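Local coordinates for protein thermotoga maritima TmcAL (Thermotoga maritima, PDB 5Y0T) that belongs to the HIGH nucleotidyl transferase family of the HUP clan and holds adenosine-5'-rp-alpha-thio-triphosphate in a pocket, at residues 60-74 with 329-343. Numbering follows the deposited sequence.
Sequences LRMGVDVVLELPVVF and SNTKGPQYIRILGFT. With EDO (1,2-ethanediol), chain G.
L60 lays CD1 against the backbone of G341 and F342, 3.7 Å from F342 N. T343 N donates to D65 O (2.9 Å). The carboxylate of D65 accepts from T33 N through OD1. V66 sets CG2 beside F342 CB, the two side chains pointing the same way. V67 N gives G341 O a nearly straight bond (2.8 Å, 175°). V67 O accepts from L340 N and, weakly, from G341 N, so both residues face V67 in a classic beta bulge. Strand 337-343 adds antiparallel to strand 66-70, which also pairs with strand 32-38, in the parallel part of a mixed sheet, consistent with a HUP-clan fold. L68 CD2 presses tightly on I339 CD1 (3.4 Å). With CG anti to the backbone N (chi1 -177°) and the chain extended, the E69 carboxylate is carried out to the end of the R338 side chain. Its OE1 lies 3.5 Å from R338 NH1, well out of the guanidinium plane, so this salt bridge rests on charge, and a water bridges the pair. E69 OE1 also forms a salt bridge with K52, and R338 NH2 one with D413. P71 CG packs on Y336 CE1. The F74 ring meets S329 O in plane at its edge, CZ to O 3.3 Å, and its CE2 touches P334 CD.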
ATOM      1  N   LEU A  60     -31.215  13.243   1.531  1.00 21.42           N
ATOM      2  CA  LEU A  60     -32.166  14.068   0.787  1.00 19.49           C
ATOM      3  C   LEU A  60     -33.586  13.531   0.898  1.00 25.40           C
ATOM      4  O   LEU A  60     -34.536  14.294   1.119  1.00 21.87           O
ATOM      5  CB  LEU A  60     -31.777  14.151  -0.684  1.00 20.60           C
ATOM      6  CG  LEU A  60     -30.412  14.779  -0.967  1.00 20.87           C
ATOM      7  CD1 LEU A  60     -30.208  14.883  -2.488  1.00 20.84           C
ATOM      8  CD2 LEU A  60     -30.283  16.151  -0.284  1.00 24.06           C
ATOM      9  N   ARG A  61     -33.745  12.223   0.718  1.00 18.31           N
ATOM     10  CA  ARG A  61     -35.082  11.638   0.812  1.00 18.22           C
ATOM     11  C   ARG A  61     -35.685  11.779   2.196  1.00 25.13           C
ATOM     12  O   ARG A  61     -36.915  11.817   2.351  1.00 25.84           O
ATOM     13  CB  ARG A  61     -35.038  10.174   0.395  1.00 23.66           C
ATOM     14  CG  ARG A  61     -34.790  10.013  -1.098  1.00 27.10           C
ATOM     15  CD  ARG A  61     -34.921   8.582  -1.547  1.00 39.38           C
ATOM     16  NE  ARG A  61     -34.856   8.485  -3.002  1.00 54.68           N
ATOM     17  CZ  ARG A  61     -35.087   7.370  -3.682  1.00 71.04           C
ATOM     18  NH1 ARG A  61     -35.402   6.251  -3.038  1.00 72.87           N
ATOM     19  NH2 ARG A  61     -35.012   7.377  -5.006  1.00 79.91           N
ATOM     20  N   MET A  62     -34.832  11.894   3.208  1.00 23.85           N
ATOM     21  CA  MET A  62     -35.312  11.901   4.576  1.00 27.24           C
ATOM     22  C   MET A  62     -35.598  13.301   5.090  1.00 32.40           C
ATOM     23  O   MET A  62     -36.044  13.458   6.228  1.00 26.04           O
ATOM     24  CB  MET A  62     -34.312  11.194   5.489  1.00 26.01           C
ATOM     25  CG  MET A  62     -34.136   9.712   5.174  1.00 30.42           C
ATOM     26  SD  MET A  62     -35.617   8.700   5.418  1.00 37.29           S
ATOM     27  CE  MET A  62     -36.344   8.684   3.796  1.00 44.81           C
ATOM     28  N   GLY A  63     -35.437  14.304   4.227  1.00 27.76           N
ATOM     29  CA  GLY A  63     -35.702  15.689   4.609  1.00 27.35           C
ATOM     30  C   GLY A  63     -34.539  16.672   4.668  1.00 25.48           C
ATOM     31  O   GLY A  63     -34.738  17.833   5.012  1.00 22.90           O
ATOM     32  N   VAL A  64     -33.335  16.244   4.302  1.00 17.42           N
ATOM     33  CA  VAL A  64     -32.227  17.206   4.115  1.00 16.41           C
ATOM     34  C   VAL A  64     -32.327  17.915   2.735  1.00 18.19           C
ATOM     35  O   VAL A  64     -32.672  17.282   1.739  1.00 19.08           O
ATOM     36  CB  VAL A  64     -30.846  16.516   4.238  1.00 19.24           C
ATOM     37  CG1 VAL A  64     -29.743  17.513   3.953  1.00 15.44           C
ATOM     38  CG2 VAL A  64     -30.657  15.933   5.652  1.00 19.41           C
ATOM     39  N   ASP A  65     -32.100  19.235   2.685  1.00 18.45           N
ATOM     40  CA  ASP A  65     -32.162  19.971   1.409  1.00 17.77           C
ATOM     41  C   ASP A  65     -30.852  19.933   0.642  1.00 19.26           C
ATOM     42  O   ASP A  65     -30.858  19.891  -0.584  1.00 17.29           O
ATOM     43  CB  ASP A  65     -32.552  21.429   1.630  1.00 15.41           C
ATOM     44  CG  ASP A  65     -33.919  21.559   2.285  1.00 26.41           C
ATOM     45  OD1 ASP A  65     -34.027  22.229   3.326  1.00 24.08           O
ATOM     46  OD2 ASP A  65     -34.877  20.969   1.764  1.00 27.98           O
ATOM     47  N   VAL A  66     -29.747  20.043   1.383  1.00 16.67           N
ATOM     48  CA  VAL A  66     -28.388  20.046   0.816  1.00 18.92           C
ATOM     49  C   VAL A  66     -27.450  19.182   1.663  1.00 20.47           C
ATOM     50  O   VAL A  66     -27.420  19.312   2.882  1.00 20.99           O
ATOM     51  CB  VAL A  66     -27.796  21.474   0.748  1.00 14.77           C
ATOM     52  CG1 VAL A  66     -26.403  21.471   0.070  1.00 16.11           C
ATOM     53  CG2 VAL A  66     -28.772  22.452   0.021  1.00 15.25           C
ATOM     54  N   VAL A  67     -26.674  18.320   1.010  1.00 16.54           N
ATOM     55  CA  VAL A  67     -25.693  17.487   1.702  1.00 14.36           C
ATOM     56  C   VAL A  67     -24.289  17.910   1.282  1.00 18.27           C
ATOM     57  O   VAL A  67     -24.005  18.004   0.091  1.00 18.98           O
ATOM     58  CB  VAL A  67     -25.852  15.973   1.403  1.00 17.31           C
ATOM     59  CG1 VAL A  67     -24.741  15.177   2.117  1.00 15.90           C
ATOM     60  CG2 VAL A  67     -27.234  15.466   1.846  1.00 14.81           C
ATOM     61  N   LEU A  68     -23.447  18.180   2.275  1.00 15.90           N
ATOM     62  CA  LEU A  68     -22.043  18.551   2.089  1.00 17.30           C
ATOM     63  C   LEU A  68     -21.157  17.416   2.558  1.00 19.22           C
ATOM     64  O   LEU A  68     -21.526  16.693   3.477  1.00 18.11           O
ATOM     65  CB  LEU A  68     -21.706  19.810   2.887  1.00 15.44           C
ATOM     66  CG  LEU A  68     -22.763  20.913   2.848  1.00 19.32           C
ATOM     67  CD1 LEU A  68     -22.392  22.087   3.778  1.00 16.47           C
ATOM     68  CD2 LEU A  68     -22.939  21.382   1.428  1.00 21.04           C
ATOM     69  N   GLU A  69     -19.996  17.235   1.933  1.00 17.69           N
ATOM     70  CA  GLU A  69     -19.042  16.271   2.475  1.00 14.84           C
ATOM     71  C   GLU A  69     -18.161  16.907   3.551  1.00 15.43           C
ATOM     72  O   GLU A  69     -17.597  17.985   3.351  1.00 19.27           O
ATOM     73  CB  GLU A  69     -18.144  15.677   1.379  1.00 13.39           C
ATOM     74  CG  GLU A  69     -17.212  14.620   1.961  1.00 17.13           C
ATOM     75  CD  GLU A  69     -16.407  13.852   0.915  1.00 19.55           C
ATOM     76  OE1 GLU A  69     -16.539  14.144  -0.300  1.00 22.55           O
ATOM     77  OE2 GLU A  69     -15.628  12.962   1.320  1.00 23.10           O
ATOM     78  N   LEU A  70     -18.062  16.244   4.697  1.00 17.01           N
ATOM     79  CA  LEU A  70     -17.053  16.581   5.703  1.00 14.71           C
ATOM     80  C   LEU A  70     -15.739  15.999   5.187  1.00 14.67           C
ATOM     81  O   LEU A  70     -15.639  14.788   5.020  1.00 18.54           O
ATOM     82  CB  LEU A  70     -17.430  15.993   7.066  1.00 14.77           C
ATOM     83  CG  LEU A  70     -16.418  16.134   8.224  1.00 18.87           C
ATOM     84  CD1 LEU A  70     -16.180  17.605   8.523  1.00 22.23           C
ATOM     85  CD2 LEU A  70     -16.903  15.409   9.463  1.00 19.18           C
ATOM     86  N   PRO A  71     -14.741  16.853   4.885  1.00 15.89           N
ATOM     87  CA  PRO A  71     -13.526  16.287   4.273  1.00 16.51           C
ATOM     88  C   PRO A  71     -12.895  15.180   5.104  1.00 18.11           C
ATOM     89  O   PRO A  71     -12.954  15.226   6.339  1.00 20.13           O
ATOM     90  CB  PRO A  71     -12.590  17.505   4.168  1.00 15.29           C
ATOM     91  CG  PRO A  71     -13.578  18.647   3.900  1.00 15.87           C
ATOM     92  CD  PRO A  71     -14.725  18.325   4.878  1.00 14.18           C
ATOM     93  N   VAL A  72     -12.309  14.201   4.424  1.00 16.93           N
ATOM     94  CA  VAL A  72     -11.715  13.019   5.068  1.00 16.69           C
ATOM     95  C   VAL A  72     -10.782  13.366   6.225  1.00 18.90           C
ATOM     96  O   VAL A  72     -10.760  12.680   7.243  1.00 18.07           O
ATOM     97  CB  VAL A  72     -10.925  12.167   4.043  1.00 17.54           C
ATOM     98  CG1 VAL A  72     -10.157  11.035   4.743  1.00 17.77           C
ATOM     99  CG2 VAL A  72     -11.868  11.620   2.966  1.00 20.34           C
ATOM    100  N   VAL A  73     -10.002  14.431   6.070  1.00 17.58           N
ATOM    101  CA  VAL A  73      -9.029  14.764   7.094  1.00 19.43           C
ATOM    102  C   VAL A  73      -9.709  15.071   8.444  1.00 19.39           C
ATOM    103  O   VAL A  73      -9.092  14.895   9.492  1.00 19.25           O
ATOM    104  CB  VAL A  73      -8.134  15.961   6.640  1.00 19.42           C
ATOM    105  CG1 VAL A  73      -8.977  17.256   6.450  1.00 18.08           C
ATOM    106  CG2 VAL A  73      -6.976  16.156   7.605  1.00 19.31           C
ATOM    107  N   PHE A  74     -10.938  15.600   8.412  1.00 17.95           N
ATOM    108  CA  PHE A  74     -11.768  15.754   9.625  1.00 18.76           C
ATOM    109  C   PHE A  74     -12.646  14.555   9.955  1.00 20.40           C
ATOM    110  O   PHE A  74     -12.794  14.193  11.123  1.00 19.49           O
ATOM    111  CB  PHE A  74     -12.628  17.011   9.513  1.00 17.40           C
ATOM    112  CG  PHE A  74     -11.821  18.229   9.168  1.00 19.13           C
ATOM    113  CD1 PHE A  74     -10.936  18.761  10.091  1.00 17.43           C
ATOM    114  CD2 PHE A  74     -11.893  18.793   7.895  1.00 18.64           C
ATOM    115  CE1 PHE A  74     -10.153  19.870   9.767  1.00 19.22           C
ATOM    116  CE2 PHE A  74     -11.123  19.904   7.565  1.00 17.76           C
ATOM    117  CZ  PHE A  74     -10.248  20.436   8.500  1.00 23.04           C
ATOM    118  N   SER A 329      -4.670  21.626   8.774  1.00 22.26           N
ATOM    119  CA  SER A 329      -6.115  21.464   8.612  1.00 19.50           C
ATOM    120  C   SER A 329      -6.851  21.828   9.907  1.00 23.73           C
ATOM    121  O   SER A 329      -7.949  22.379   9.863  1.00 24.27           O
ATOM    122  CB  SER A 329      -6.468  20.035   8.197  1.00 25.48           C
ATOM    123  OG  SER A 329      -5.860  19.680   6.962  1.00 23.63           O
ATOM    124  N   ASN A 330      -6.246  21.536  11.055  1.00 21.85           N
ATOM    125  CA  ASN A 330      -6.912  21.792  12.336  1.00 21.09           C
ATOM    126  C   ASN A 330      -6.750  23.232  12.823  1.00 28.73           C
ATOM    127  O   ASN A 330      -7.305  23.622  13.849  1.00 28.90           O
ATOM    128  CB  ASN A 330      -6.395  20.816  13.395  1.00 25.57           C
ATOM    129  CG  ASN A 330      -7.020  19.445  13.250  1.00 30.47           C
ATOM    130  OD1 ASN A 330      -7.965  19.272  12.466  1.00 23.00           O
ATOM    131  ND2 ASN A 330      -6.519  18.462  14.015  1.00 22.49           N
ATOM    132  N   THR A 331      -5.967  23.998  12.078  1.00 24.68           N
ATOM    133  CA  THR A 331      -5.740  25.422  12.318  1.00 27.16           C
ATOM    134  C   THR A 331      -6.561  26.254  11.328  1.00 27.00           C
ATOM    135  O   THR A 331      -7.376  27.087  11.715  1.00 24.84           O
ATOM    136  CB  THR A 331      -4.241  25.784  12.193  1.00 37.18           C
ATOM    137  OG1 THR A 331      -3.490  25.022  13.142  1.00 46.27           O
ATOM    138  CG2 THR A 331      -4.016  27.265  12.474  1.00 42.28           C
ATOM    139  N   LYS A 332      -6.322  26.049  10.043  1.00 20.27           N
ATOM    140  CA  LYS A 332      -7.032  26.817   9.015  1.00 20.24           C
ATOM    141  C   LYS A 332      -8.394  26.223   8.630  1.00 21.65           C
ATOM    142  O   LYS A 332      -9.229  26.899   8.018  1.00 24.85           O
ATOM    143  CB  LYS A 332      -6.163  26.930   7.760  1.00 23.16           C
ATOM    144  CG  LYS A 332      -4.774  27.540   8.004  1.00 23.52           C
ATOM    145  CD  LYS A 332      -4.107  27.916   6.665  1.00 25.83           C
ATOM    146  CE  LYS A 332      -2.783  28.654   6.875  1.00 27.30           C
ATOM    147  NZ  LYS A 332      -2.157  29.012   5.562  1.00 30.72           N
ATOM    148  N   GLY A 333      -8.632  24.967   8.972  1.00 21.80           N
ATOM    149  CA  GLY A 333      -9.910  24.353   8.644  1.00 18.75           C
ATOM    150  C   GLY A 333     -10.008  23.843   7.218  1.00 22.29           C
ATOM    151  O   GLY A 333      -9.021  23.846   6.463  1.00 21.75           O
ATOM    152  N   PRO A 334     -11.204  23.393   6.833  1.00 18.89           N
ATOM    153  CA  PRO A 334     -11.536  22.998   5.455  1.00 19.16           C
ATOM    154  C   PRO A 334     -11.396  24.180   4.516  1.00 20.69           C
ATOM    155  O   PRO A 334     -11.697  25.311   4.915  1.00 19.88           O
ATOM    156  CB  PRO A 334     -13.003  22.547   5.556  1.00 20.41           C
ATOM    157  CG  PRO A 334     -13.539  23.340   6.730  1.00 17.67           C
ATOM    158  CD  PRO A 334     -12.379  23.336   7.718  1.00 18.94           C
ATOM    159  N   GLN A 335     -10.875  23.944   3.316  1.00 16.31           N
ATOM    160  CA  GLN A 335     -10.676  25.023   2.367  1.00 21.30           C
ATOM    161  C   GLN A 335     -11.772  25.081   1.296  1.00 17.95           C
ATOM    162  O   GLN A 335     -11.724  25.931   0.413  1.00 17.53           O
ATOM    163  CB  GLN A 335      -9.284  24.898   1.726  1.00 21.49           C
ATOM    164  CG  GLN A 335      -8.146  24.995   2.764  1.00 15.54           C
ATOM    165  CD  GLN A 335      -8.165  26.313   3.531  1.00 21.88           C
ATOM    166  OE1 GLN A 335      -8.068  27.377   2.933  1.00 22.26           O
ATOM    167  NE2 GLN A 335      -8.288  26.243   4.865  1.00 20.12           N
ATOM    168  N   TYR A 336     -12.761  24.186   1.363  1.00 14.79           N
ATOM    169  CA  TYR A 336     -13.827  24.191   0.349  1.00 18.74           C
ATOM    170  C   TYR A 336     -15.101  23.596   0.932  1.00 16.03           C
ATOM    171  O   TYR A 336     -15.070  22.866   1.931  1.00 18.81           O
ATOM    172  CB  TYR A 336     -13.421  23.376  -0.919  1.00 20.24           C
ATOM    173  CG  TYR A 336     -12.896  22.006  -0.541  1.00 18.89           C
ATOM    174  CD1 TYR A 336     -13.758  20.936  -0.317  1.00 20.44           C
ATOM    175  CD2 TYR A 336     -11.534  21.801  -0.336  1.00 20.29           C
ATOM    176  CE1 TYR A 336     -13.274  19.694   0.084  1.00 16.61           C
ATOM    177  CE2 TYR A 336     -11.049  20.571   0.060  1.00 16.62           C
ATOM    178  CZ  TYR A 336     -11.905  19.520   0.257  1.00 18.87           C
ATOM    179  OH  TYR A 336     -11.383  18.304   0.671  1.00 21.93           O
ATOM    180  N   ILE A 337     -16.211  23.906   0.291  1.00 18.33           N
ATOM    181  CA  ILE A 337     -17.468  23.259   0.598  1.00 18.56           C
ATOM    182  C   ILE A 337     -17.810  22.318  -0.550  1.00 19.06           C
ATOM    183  O   ILE A 337     -18.087  22.774  -1.657  1.00 19.76           O
ATOM    184  CB  ILE A 337     -18.601  24.284   0.790  1.00 22.07           C
ATOM    185  CG1 ILE A 337     -18.300  25.177   2.003  1.00 20.44           C
ATOM    186  CG2 ILE A 337     -19.919  23.547   0.995  1.00 22.00           C
ATOM    187  CD1 ILE A 337     -19.083  26.502   2.016  1.00 17.81           C
ATOM    188  N   ARG A 338     -17.805  21.014  -0.285  1.00 18.48           N
ATOM    189  CA  ARG A 338     -18.114  20.026  -1.326  1.00 17.29           C
ATOM    190  C   ARG A 338     -19.607  19.688  -1.284  1.00 19.76           C
ATOM    191  O   ARG A 338     -20.095  19.237  -0.265  1.00 16.61           O
ATOM    192  CB  ARG A 338     -17.277  18.744  -1.141  1.00 20.27           C
ATOM    193  CG  ARG A 338     -17.722  17.559  -2.040  1.00 19.58           C
ATOM    194  CD  ARG A 338     -17.156  17.667  -3.465  1.00 23.22           C
ATOM    195  NE  ARG A 338     -17.614  16.557  -4.315  1.00 20.33           N
ATOM    196  CZ  ARG A 338     -17.025  15.365  -4.354  1.00 25.02           C
ATOM    197  NH1 ARG A 338     -15.940  15.136  -3.617  1.00 19.52           N
ATOM    198  NH2 ARG A 338     -17.499  14.413  -5.152  1.00 20.87           N
ATOM    199  N   ILE A 339     -20.317  19.893  -2.391  1.00 17.67           N
ATOM    200  CA  ILE A 339     -21.739  19.554  -2.464  1.00 16.08           C
ATOM    201  C   ILE A 339     -21.883  18.116  -2.935  1.00 18.02           C
ATOM    202  O   ILE A 339     -21.469  17.805  -4.044  1.00 20.06           O
ATOM    203  CB  ILE A 339     -22.514  20.450  -3.463  1.00 22.54           C
ATOM    204  CG1 ILE A 339     -22.292  21.946  -3.201  1.00 23.04           C
ATOM    205  CG2 ILE A 339     -24.005  20.062  -3.499  1.00 19.49           C
ATOM    206  CD1 ILE A 339     -22.587  22.393  -1.816  1.00 25.52           C
ATOM    207  N   LEU A 340     -22.400  17.231  -2.082  1.00 16.86           N
ATOM    208  CA  LEU A 340     -22.688  15.860  -2.501  1.00 20.85           C
ATOM    209  C   LEU A 340     -24.083  15.691  -3.089  1.00 21.55           C
ATOM    210  O   LEU A 340     -24.326  14.746  -3.838  1.00 17.25           O
ATOM    211  CB  LEU A 340     -22.513  14.890  -1.331  1.00 20.30           C
ATOM    212  CG  LEU A 340     -21.083  14.717  -0.817  1.00 20.84           C
ATOM    213  CD1 LEU A 340     -21.127  13.800   0.379  1.00 17.20           C
ATOM    214  CD2 LEU A 340     -20.115  14.164  -1.916  1.00 18.58           C
ATOM    215  N   GLY A 341     -25.005  16.591  -2.744  1.00 18.68           N
ATOM    216  CA  GLY A 341     -26.346  16.503  -3.279  1.00 16.54           C
ATOM    217  C   GLY A 341     -27.265  17.600  -2.770  1.00 19.67           C
ATOM    218  O   GLY A 341     -26.992  18.232  -1.737  1.00 16.46           O
ATOM    219  N   PHE A 342     -28.336  17.850  -3.520  1.00 18.84           N
ATOM    220  CA  PHE A 342     -29.369  18.771  -3.066  1.00 19.97           C
ATOM    221  C   PHE A 342     -30.688  18.494  -3.773  1.00 20.95           C
ATOM    222  O   PHE A 342     -30.722  17.859  -4.835  1.00 22.75           O
ATOM    223  CB  PHE A 342     -28.944  20.245  -3.257  1.00 16.83           C
ATOM    224  CG  PHE A 342     -28.512  20.605  -4.673  1.00 18.56           C
ATOM    225  CD1 PHE A 342     -27.212  20.356  -5.097  1.00 17.90           C
ATOM    226  CD2 PHE A 342     -29.382  21.244  -5.545  1.00 18.45           C
ATOM    227  CE1 PHE A 342     -26.802  20.713  -6.375  1.00 14.48           C
ATOM    228  CE2 PHE A 342     -28.986  21.603  -6.840  1.00 21.15           C
ATOM    229  CZ  PHE A 342     -27.687  21.336  -7.258  1.00 13.95           C
ATOM    230  N   THR A 343     -31.782  18.950  -3.173  1.00 16.75           N
ATOM    231  CA  THR A 343     -33.072  18.842  -3.827  1.00 16.91           C
ATOM    232  C   THR A 343     -33.436  20.088  -4.627  1.00 16.84           C
ATOM    233  O   THR A 343     -32.787  21.117  -4.518  1.00 21.78           O
ATOM    234  CB  THR A 343     -34.192  18.628  -2.811  1.00 19.46           C
ATOM    235  OG1 THR A 343     -34.291  19.797  -1.988  1.00 19.42           O
ATOM    236  CG2 THR A 343     -33.903  17.403  -1.944  1.00 21.26           C
TER
HETATM  237  C1  EDO G1003      -9.950  29.535   4.364  1.00 34.59           C
HETATM  238  O1  EDO G1003      -9.786  30.869   3.845  1.00 45.90           O
HETATM  239  C2  EDO G1003      -9.619  29.515   5.859  1.00 33.06           C
HETATM  240  O2  EDO G1003      -8.209  29.247   6.046  1.00 30.77           O
HETATM  241  O   HOH W   1     -35.744  19.344   0.192  1.00 23.90           O
HETATM  242  O   HOH W   2     -14.966  16.142  -1.172  1.00 24.08           O
HETATM  243  O   HOH W   3     -17.032  20.322   2.297  1.00 26.75           O